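Local coordinates for protein pumilio homolog 23 (Arabidopsis thaliana, PDB 5WZJ) that binds RNA sequence-specifically through packed pumilio repeats, here holding an 11-nucleotide 18S rRNA sequence, and probably regulates translation and mRNA stability, at residues A[343-351]-A[362-370]; A[399-407]-A[417-426]. All coordinates share one frame; numbering follows the deposited sequence.

In the fold
Both contacts lie in the NOP9-like PUF domain, whose repeats pack into a right-handed superhelix shaped like half a donut. They follow one another along the chain: interaction 1 joins helix 337-347 and the turn after it to helix 360-373, and is complete before interaction 2 ties helices 398-403 and 405-410 to the loop leading into helix 427-436. Their centres are about 22 Å apart and their nearest atoms about 7 Å, without touching. The first is a buried helix-to-helix seam, the second a partly buried packing of loop on helix. Each comes within about 4 Å of the bound RNA at its nearest atom, consistent with both helping to build the scaffold beside the RNA.

Interaction 1 (A[343-351]-A[362-370]); sequences MWEELAPRF and VVASLIAVS
Helix-on-helix packing of the pumilio-repeat superhelix joins M343, L347 and F351 to helix 360-373, the first two from the end of helix 337-347 and the phenylalanine from the start of the next helix. The segments 343-347 and 362-370 run nearly antiparallel, at 153°, with axes 11.5 Å apart at closest approach; the contact is almost wholly between apolar side chains, and no hydrogen bond crosses it. L366 fills the middle, its two methyls serving different partners. CG anti to the backbone N (chi1 -168°) sends the leucine alongside M343, the two side chains running in opposite directions, and CD1 meets M343 CB at 3.8 Å, while the bend at the end of the methionine brings CE back to the same methyl. The other methyl, L366 CD2, comes to the edge of the F351 ring, 3.8 Å from F351 CE1. L347 adds a looser contact, its CD1 reaching V362 CG1. Replacing F351 with an alanine would probably open a gap beside V363 and leave L366 CD2 without its aromatic neighbour. Around the pair, helix 377-388 supplies A383 and A387 against F351, whereas L314 packs on M343 and L347. Both V363 methyls lie against one face of the F351 ring: CG2 is 3.9 Å from F351 CD1, and CG1 makes a CH-pi contact 3.9 Å from the ring centre, only 10° off the normal.

Interaction 2 (A[399-407]-A[417-426]); sequences LPRLLFLDY and WEWAPGAKMH
The F404 ring takes the methyl of A420 over one face, 3.8 Å from its centroid, while its edge points into the face of W419 in a T-shaped pair, the planes at 83° and F404 CE2 above the middle of the indole. A423 O lies at the F404 edge and P400 CB at that of W419. The same A420 methyl also covers a face of Y407 and so sits in the angle between the two rings. W417 crosses F404 at about a right angle, its CZ2 3.6 Å from F404 CB, with P400 O at the indole edge and R401 CG beside CZ3. M425 packs against the F404 ring: its extended chain runs beside L403, CE comes to 3.6 Å from F404 CZ, and SD makes an oblique Met-aromatic contact.

A loop here wraps round a break between two helices of the PUF-repeat domain. F404 is the first residue past helix 398-403 and the N-cap of helix 405-410, and a type II beta turn from A420 to A423 reverses the loop. The chain is pinned where H426 N donates to L403 O at 2.8 Å, almost straight at 178°. L405 CB lies over one face of the H426 ring, a CH-pi contact; H426 ND1 caps G429 N, and the side chain packs on an RNA phosphate. Waters bridge the segments: one links R401 NE to W417 O, another donates to D406 OD1 and to K424 O at 2.9 Å, while R401 NH1 hydrogen-bonds to V388 O.

Interaction 1 (A[343-351]-A[362-370])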
loop_
_atom_site.group_PDB
_atom_site.type_symbol
_atom_site.label_atom_id
_atom_site.label_comp_id
_atom_site.label_asym_id
_atom_site.label_seq_id
_atom_site.Cartn_x
_atom_site.Cartn_y
_atom_site.Cartn_z
ATOM N N MET A 343 2.689 -20.620 14.372
ATOM C CA MET A 343 1.609 -19.672 14.133
ATOM C C MET A 343 0.266 -20.386 14.030
ATOM O O MET A 343 -0.748 -19.885 14.524
ATOM C CB MET A 343 1.895 -18.855 12.873
ATOM C CG MET A 343 3.137 -17.956 13.000
ATOM S SD MET A 343 3.335 -16.895 11.565
ATOM C CE MET A 343 3.464 -18.106 10.246
ATOM N N TRP A 344 0.236 -21.562 13.403
ATOM C CA TRP A 344 -1.035 -22.265 13.269
ATOM C C TRP A 344 -1.558 -22.716 14.626
ATOM O O TRP A 344 -2.753 -22.588 14.909
ATOM C CB TRP A 344 -0.886 -23.453 12.317
ATOM C CG TRP A 344 -2.189 -24.097 11.966
ATOM C CD1 TRP A 344 -3.086 -23.686 11.020
ATOM C CD2 TRP A 344 -2.737 -25.274 12.555
ATOM N NE1 TRP A 344 -4.168 -24.541 10.988
ATOM C CE2 TRP A 344 -3.975 -25.522 11.926
ATOM C CE3 TRP A 344 -2.303 -26.141 13.559
ATOM C CZ2 TRP A 344 -4.779 -26.600 12.270
ATOM C CZ3 TRP A 344 -3.095 -27.207 13.897
ATOM C CH2 TRP A 344 -4.324 -27.432 13.256
ATOM N N GLU A 345 -0.675 -23.212 15.492
ATOM C CA GLU A 345 -1.111 -23.673 16.807
ATOM C C GLU A 345 -1.677 -22.532 17.650
ATOM O O GLU A 345 -2.677 -22.713 18.357
ATOM C CB GLU A 345 0.046 -24.349 17.540
ATOM C CG GLU A 345 0.417 -25.715 16.985
ATOM C CD GLU A 345 1.708 -26.258 17.586
ATOM O OE1 GLU A 345 2.155 -25.726 18.628
ATOM O OE2 GLU A 345 2.279 -27.210 17.008
ATOM N N GLU A 346 -1.056 -21.349 17.597
ATOM C CA GLU A 346 -1.514 -20.270 18.467
ATOM C C GLU A 346 -2.794 -19.620 17.954
ATOM O O GLU A 346 -3.586 -19.113 18.759
ATOM C CB GLU A 346 -0.422 -19.203 18.638
ATOM C CG GLU A 346 0.868 -19.676 19.335
ATOM C CD GLU A 346 1.748 -18.508 19.813
ATOM O OE1 GLU A 346 1.184 -17.489 20.265
ATOM O OE2 GLU A 346 3.001 -18.598 19.733
ATOM N N LEU A 347 -3.016 -19.612 16.641
ATOM C CA LEU A 347 -4.058 -18.786 16.029
ATOM C C LEU A 347 -5.196 -19.564 15.377
ATOM O O LEU A 347 -6.344 -19.099 15.398
ATOM C CB LEU A 347 -3.437 -17.863 14.968
ATOM C CG LEU A 347 -2.434 -16.827 15.473
ATOM C CD1 LEU A 347 -1.747 -16.142 14.300
ATOM C CD2 LEU A 347 -3.134 -15.820 16.368
ATOM N N ALA A 348 -4.910 -20.698 14.740
ATOM C CA ALA A 348 -5.961 -21.413 14.017
ATOM C C ALA A 348 -7.133 -21.827 14.901
ATOM O O ALA A 348 -8.282 -21.629 14.472
ATOM C CB ALA A 348 -5.375 -22.630 13.290
ATOM N N PRO A 349 -6.939 -22.364 16.127
ATOM C CA PRO A 349 -8.094 -22.638 17.001
ATOM C C PRO A 349 -8.974 -21.424 17.268
ATOM O O PRO A 349 -10.107 -21.573 17.732
ATOM C CB PRO A 349 -7.445 -23.111 18.309
ATOM C CG PRO A 349 -6.100 -23.591 17.922
ATOM C CD PRO A 349 -5.667 -22.769 16.758
ATOM N N ARG A 350 -8.462 -20.218 17.001
ATOM C CA ARG A 350 -9.175 -18.983 17.311
ATOM C C ARG A 350 -9.569 -18.208 16.063
ATOM O O ARG A 350 -9.811 -16.998 16.147
ATOM C CB ARG A 350 -8.324 -18.099 18.222
ATOM C CG ARG A 350 -7.714 -18.825 19.398
ATOM C CD ARG A 350 -8.777 -19.214 20.407
ATOM N NE ARG A 350 -8.795 -18.318 21.559
ATOM C CZ ARG A 350 -7.845 -18.277 22.492
ATOM N NH1 ARG A 350 -6.778 -19.068 22.405
ATOM N NH2 ARG A 350 -7.958 -17.439 23.512
ATOM N N PHE A 351 -9.618 -18.874 14.904
ATOM C CA PHE A 351 -10.081 -18.219 13.684
ATOM C C PHE A 351 -11.453 -17.600 13.890
ATOM O O PHE A 351 -11.725 -16.492 13.417
ATOM C CB PHE A 351 -10.144 -19.218 12.529
ATOM C CG PHE A 351 -8.895 -19.290 11.695
ATOM C CD1 PHE A 351 -7.717 -18.693 12.108
ATOM C CD2 PHE A 351 -8.915 -19.952 10.474
ATOM C CE1 PHE A 351 -6.579 -18.773 11.328
ATOM C CE2 PHE A 351 -7.781 -20.034 9.689
ATOM C CZ PHE A 351 -6.609 -19.446 10.118
ATOM N N VAL A 362 -5.767 -10.848 9.924
ATOM C CA VAL A 362 -4.861 -11.832 10.517
ATOM C C VAL A 362 -5.098 -13.195 9.883
ATOM O O VAL A 362 -4.157 -13.900 9.504
ATOM C CB VAL A 362 -5.042 -11.893 12.047
ATOM C CG1 VAL A 362 -4.134 -12.973 12.645
ATOM C CG2 VAL A 362 -4.770 -10.533 12.684
ATOM N N VAL A 363 -6.372 -13.581 9.763
ATOM C CA VAL A 363 -6.724 -14.853 9.137
ATOM C C VAL A 363 -6.243 -14.883 7.694
ATOM O O VAL A 363 -5.614 -15.851 7.251
ATOM C CB VAL A 363 -8.246 -15.089 9.233
ATOM C CG1 VAL A 363 -8.630 -16.368 8.504
ATOM C CG2 VAL A 363 -8.671 -15.172 10.687
ATOM N N ALA A 364 -6.529 -13.815 6.941
ATOM C CA ALA A 364 -6.079 -13.728 5.553
ATOM C C ALA A 364 -4.567 -13.882 5.441
ATOM O O ALA A 364 -4.068 -14.557 4.537
ATOM C CB ALA A 364 -6.512 -12.384 4.950
ATOM N N SER A 365 -3.816 -13.244 6.340
ATOM C CA SER A 365 -2.364 -13.336 6.250
ATOM C C SER A 365 -1.888 -14.761 6.485
ATOM O O SER A 365 -0.981 -15.236 5.796
ATOM C CB SER A 365 -1.705 -12.379 7.253
ATOM O OG SER A 365 -2.053 -11.033 6.967
ATOM N N LEU A 366 -2.463 -15.449 7.473
ATOM C CA LEU A 366 -2.004 -16.803 7.772
ATOM C C LEU A 366 -2.313 -17.751 6.621
ATOM O O LEU A 366 -1.460 -18.553 6.214
ATOM C CB LEU A 366 -2.637 -17.299 9.072
ATOM C CG LEU A 366 -2.037 -18.580 9.640
ATOM C CD1 LEU A 366 -0.555 -18.386 9.959
ATOM C CD2 LEU A 366 -2.802 -19.056 10.883
ATOM N N ILE A 367 -3.513 -17.647 6.061
ATOM C CA ILE A 367 -3.875 -18.484 4.922
ATOM C C ILE A 367 -2.946 -18.218 3.742
ATOM O O ILE A 367 -2.472 -19.152 3.084
ATOM C CB ILE A 367 -5.350 -18.254 4.549
ATOM C CG1 ILE A 367 -6.256 -18.737 5.692
ATOM C CG2 ILE A 367 -5.680 -18.962 3.245
ATOM C CD1 ILE A 367 -7.709 -18.393 5.502
ATOM N N ALA A 368 -2.647 -16.945 3.473
ATOM C CA ALA A 368 -1.818 -16.616 2.317
ATOM C C ALA A 368 -0.398 -17.145 2.473
ATOM O O ALA A 368 0.210 -17.607 1.499
ATOM C CB ALA A 368 -1.797 -15.102 2.099
ATOM N N VAL A 369 0.156 -17.080 3.686
ATOM C CA VAL A 369 1.532 -17.520 3.866
ATOM C C VAL A 369 1.642 -19.041 3.902
ATOM O O VAL A 369 2.709 -19.577 3.588
ATOM C CB VAL A 369 2.152 -16.892 5.126
ATOM C CG1 VAL A 369 1.759 -17.671 6.374
ATOM C CG2 VAL A 369 3.666 -16.819 4.985
ATOM N N SER A 370 0.576 -19.763 4.281
ATOM C CA SER A 370 0.606 -21.216 4.128
ATOM C C SER A 370 0.847 -21.587 2.672
ATOM O O SER A 370 1.637 -22.491 2.363
ATOM C CB SER A 370 -0.701 -21.840 4.626
ATOM O OG SER A 370 -1.655 -21.924 3.589
#

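Interaction 2 (A[399-407]-A[417-426])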
loop_
_atom_site.group_PDB
_atom_site.type_symbol
_atom_site.label_atom_id
_atom_site.label_comp_id
_atom_site.label_asym_id
_atom_site.label_seq_id
_atom_site.Cartn_x
_atom_site.Cartn_y
_atom_site.Cartn_z
ATOM N N LEU A 399 -19.268 -19.747 0.974
ATOM C CA LEU A 399 -19.026 -18.622 0.072
ATOM C C LEU A 399 -19.885 -17.426 0.414
ATOM O O LEU A 399 -19.329 -16.320 0.629
ATOM C CB LEU A 399 -19.194 -19.064 -1.391
ATOM C CG LEU A 399 -17.949 -18.948 -2.276
ATOM C CD1 LEU A 399 -17.402 -17.509 -2.291
ATOM C CD2 LEU A 399 -16.869 -19.934 -1.815
ATOM N N PRO A 400 -21.223 -17.507 0.496
ATOM C CA PRO A 400 -22.010 -16.324 0.864
ATOM C C PRO A 400 -21.573 -15.681 2.171
ATOM O O PRO A 400 -21.548 -14.449 2.273
ATOM C CB PRO A 400 -23.445 -16.864 0.975
ATOM C CG PRO A 400 -23.475 -18.065 0.114
ATOM C CD PRO A 400 -22.095 -18.674 0.221
ATOM N N ARG A 401 -21.228 -16.485 3.175
ATOM C CA ARG A 401 -20.865 -15.905 4.459
ATOM C C ARG A 401 -19.541 -15.156 4.383
ATOM O O ARG A 401 -19.381 -14.130 5.047
ATOM C CB ARG A 401 -20.820 -16.990 5.533
ATOM C CG ARG A 401 -22.199 -17.611 5.809
ATOM C CD ARG A 401 -22.130 -18.737 6.802
ATOM N NE ARG A 401 -23.453 -19.309 7.041
ATOM C CZ ARG A 401 -23.734 -20.165 8.020
ATOM N NH1 ARG A 401 -22.784 -20.548 8.867
ATOM N NH2 ARG A 401 -24.971 -20.629 8.157
ATOM N N LEU A 402 -18.594 -15.629 3.572
ATOM C CA LEU A 402 -17.332 -14.904 3.454
ATOM C C LEU A 402 -17.474 -13.671 2.571
ATOM O O LEU A 402 -16.862 -12.634 2.850
ATOM C CB LEU A 402 -16.236 -15.821 2.909
ATOM C CG LEU A 402 -15.588 -16.759 3.931
ATOM C CD1 LEU A 402 -14.772 -17.822 3.229
ATOM C CD2 LEU A 402 -14.725 -15.991 4.925
ATOM N N LEU A 403 -18.276 -13.760 1.504
ATOM C CA LEU A 403 -18.559 -12.576 0.692
ATOM C C LEU A 403 -19.154 -11.437 1.513
ATOM O O LEU A 403 -18.899 -10.263 1.219
ATOM C CB LEU A 403 -19.511 -12.930 -0.452
ATOM C CG LEU A 403 -18.964 -13.862 -1.532
ATOM C CD1 LEU A 403 -20.122 -14.294 -2.435
ATOM C CD2 LEU A 403 -17.838 -13.163 -2.335
ATOM N N PHE A 404 -19.958 -11.758 2.528
ATOM C CA PHE A 404 -20.595 -10.742 3.357
ATOM C C PHE A 404 -20.184 -10.933 4.808
ATOM O O PHE A 404 -21.039 -10.954 5.698
ATOM C CB PHE A 404 -22.124 -10.813 3.259
ATOM C CG PHE A 404 -22.683 -10.442 1.918
ATOM C CD1 PHE A 404 -22.658 -9.131 1.477
ATOM C CD2 PHE A 404 -23.277 -11.403 1.116
ATOM C CE1 PHE A 404 -23.190 -8.783 0.250
ATOM C CE2 PHE A 404 -23.814 -11.069 -0.109
ATOM C CZ PHE A 404 -23.776 -9.753 -0.547
ATOM N N LEU A 405 -18.878 -11.083 5.044
ATOM C CA LEU A 405 -18.366 -11.500 6.349
ATOM C C LEU A 405 -18.909 -10.640 7.493
ATOM O O LEU A 405 -19.300 -11.173 8.542
ATOM C CB LEU A 405 -16.835 -11.466 6.308
ATOM C CG LEU A 405 -15.929 -12.223 7.274
ATOM C CD1 LEU A 405 -16.332 -13.680 7.408
ATOM C CD2 LEU A 405 -14.492 -12.127 6.764
ATOM N N ASP A 406 -18.964 -9.312 7.310
ATOM C CA ASP A 406 -19.418 -8.450 8.408
ATOM C C ASP A 406 -20.921 -8.579 8.643
ATOM O O ASP A 406 -21.373 -8.554 9.793
ATOM C CB ASP A 406 -19.028 -6.982 8.168
ATOM C CG ASP A 406 -19.481 -6.455 6.813
ATOM O OD1 ASP A 406 -19.788 -7.278 5.919
ATOM O OD2 ASP A 406 -19.512 -5.211 6.636
ATOM N N TYR A 407 -21.711 -8.742 7.575
ATOM C CA TYR A 407 -23.150 -8.933 7.761
ATOM C C TYR A 407 -23.449 -10.256 8.451
ATOM O O TYR A 407 -24.324 -10.325 9.323
ATOM C CB TYR A 407 -23.888 -8.865 6.420
ATOM C CG TYR A 407 -23.924 -7.485 5.809
ATOM C CD1 TYR A 407 -22.922 -7.063 4.940
ATOM C CD2 TYR A 407 -24.963 -6.603 6.090
ATOM C CE1 TYR A 407 -22.947 -5.800 4.377
ATOM C CE2 TYR A 407 -24.996 -5.332 5.532
ATOM C CZ TYR A 407 -23.986 -4.935 4.679
ATOM O OH TYR A 407 -24.004 -3.674 4.117
ATOM N N TRP A 417 -29.500 -16.434 8.589
ATOM C CA TRP A 417 -28.859 -15.543 7.630
ATOM C C TRP A 417 -28.517 -16.300 6.351
ATOM O O TRP A 417 -28.051 -17.440 6.391
ATOM C CB TRP A 417 -27.589 -14.932 8.238
ATOM C CG TRP A 417 -26.976 -13.896 7.355
ATOM C CD1 TRP A 417 -27.179 -12.549 7.415
ATOM C CD2 TRP A 417 -26.071 -14.121 6.262
ATOM N NE1 TRP A 417 -26.459 -11.915 6.426
ATOM C CE2 TRP A 417 -25.767 -12.856 5.707
ATOM C CE3 TRP A 417 -25.489 -15.264 5.702
ATOM C CZ2 TRP A 417 -24.904 -12.703 4.612
ATOM C CZ3 TRP A 417 -24.628 -15.110 4.610
ATOM C CH2 TRP A 417 -24.352 -13.842 4.076
ATOM N N GLU A 418 -28.762 -15.666 5.205
ATOM C CA GLU A 418 -28.437 -16.317 3.944
ATOM C C GLU A 418 -27.705 -15.399 2.982
ATOM O O GLU A 418 -26.939 -15.872 2.140
ATOM C CB GLU A 418 -29.703 -16.830 3.269
ATOM C CG GLU A 418 -30.301 -18.050 3.916
ATOM C CD GLU A 418 -31.439 -18.610 3.103
ATOM O OE1 GLU A 418 -31.427 -18.416 1.866
ATOM O OE2 GLU A 418 -32.347 -19.227 3.703
ATOM N N TRP A 419 -27.959 -14.095 3.074
ATOM C CA TRP A 419 -27.531 -13.145 2.050
ATOM C C TRP A 419 -27.726 -11.739 2.606
ATOM O O TRP A 419 -28.432 -11.550 3.603
ATOM C CB TRP A 419 -28.332 -13.346 0.747
ATOM C CG TRP A 419 -27.729 -12.720 -0.489
ATOM C CD1 TRP A 419 -28.211 -11.643 -1.190
ATOM C CD2 TRP A 419 -26.544 -13.146 -1.181
ATOM N NE1 TRP A 419 -27.391 -11.366 -2.257
ATOM C CE2 TRP A 419 -26.363 -12.275 -2.276
ATOM C CE3 TRP A 419 -25.616 -14.172 -0.976
ATOM C CZ2 TRP A 419 -25.297 -12.403 -3.163
ATOM C CZ3 TRP A 419 -24.552 -14.297 -1.862
ATOM C CH2 TRP A 419 -24.402 -13.413 -2.940
ATOM N N ALA A 420 -27.099 -10.752 1.949
ATOM C CA ALA A 420 -27.297 -9.331 2.257
ATOM C C ALA A 420 -27.693 -8.613 0.973
ATOM O O ALA A 420 -26.848 -7.994 0.309
ATOM C CB ALA A 420 -26.043 -8.711 2.879
ATOM N N PRO A 421 -28.971 -8.671 0.595
ATOM C CA PRO A 421 -29.374 -8.189 -0.736
ATOM C C PRO A 421 -28.987 -6.734 -0.964
ATOM O O PRO A 421 -29.257 -5.858 -0.137
ATOM C CB PRO A 421 -30.898 -8.381 -0.736
ATOM C CG PRO A 421 -31.164 -9.391 0.333
ATOM C CD PRO A 421 -30.120 -9.154 1.381
ATOM N N GLY A 422 -28.323 -6.487 -2.094
ATOM C CA GLY A 422 -27.900 -5.155 -2.470
ATOM C C GLY A 422 -26.655 -4.636 -1.780
ATOM O O GLY A 422 -26.124 -3.601 -2.200
ATOM N N ALA A 423 -26.162 -5.313 -0.749
ATOM C CA ALA A 423 -25.071 -4.767 0.046
ATOM C C ALA A 423 -23.740 -4.881 -0.685
ATOM O O ALA A 423 -23.526 -5.778 -1.507
ATOM C CB ALA A 423 -24.974 -5.479 1.396
ATOM N N LYS A 424 -22.841 -3.947 -0.383
ATOM C CA LYS A 424 -21.478 -4.045 -0.873
ATOM C C LYS A 424 -20.789 -5.221 -0.186
ATOM O O LYS A 424 -20.891 -5.385 1.032
ATOM C CB LYS A 424 -20.730 -2.740 -0.611
ATOM C CG LYS A 424 -19.267 -2.750 -1.055
ATOM C CD LYS A 424 -19.137 -2.898 -2.571
ATOM C CE LYS A 424 -17.688 -3.113 -2.982
ATOM N NZ LYS A 424 -17.099 -4.321 -2.306
ATOM N N MET A 425 -20.109 -6.058 -0.966
ATOM C CA MET A 425 -19.453 -7.218 -0.375
ATOM C C MET A 425 -18.190 -6.814 0.391
ATOM O O MET A 425 -17.627 -5.734 0.201
ATOM C CB MET A 425 -19.131 -8.246 -1.452
ATOM C CG MET A 425 -20.391 -8.965 -1.903
ATOM S SD MET A 425 -20.183 -10.036 -3.325
ATOM C CE MET A 425 -21.825 -10.779 -3.372
ATOM N N HIS A 426 -17.740 -7.726 1.253
ATOM C CA HIS A 426 -16.699 -7.451 2.235
ATOM C C HIS A 426 -15.318 -7.550 1.600
ATOM O O HIS A 426 -14.969 -8.581 1.013
ATOM C CB HIS A 426 -16.833 -8.449 3.385
ATOM C CG HIS A 426 -16.033 -8.095 4.598
ATOM N ND1 HIS A 426 -14.815 -8.675 4.879
ATOM C CD2 HIS A 426 -16.290 -7.238 5.617
ATOM C CE1 HIS A 426 -14.349 -8.186 6.017
ATOM N NE2 HIS A 426 -15.225 -7.311 6.483
HETATM O O HOH W 1 -25.831 -18.832 5.645
HETATM O O HOH W 2 -27.530 -19.386 8.394
HETATM O O HOH W 3 -19.944 -7.100 3.115
HETATM O O HOH W 4 -21.767 -3.143 2.758
#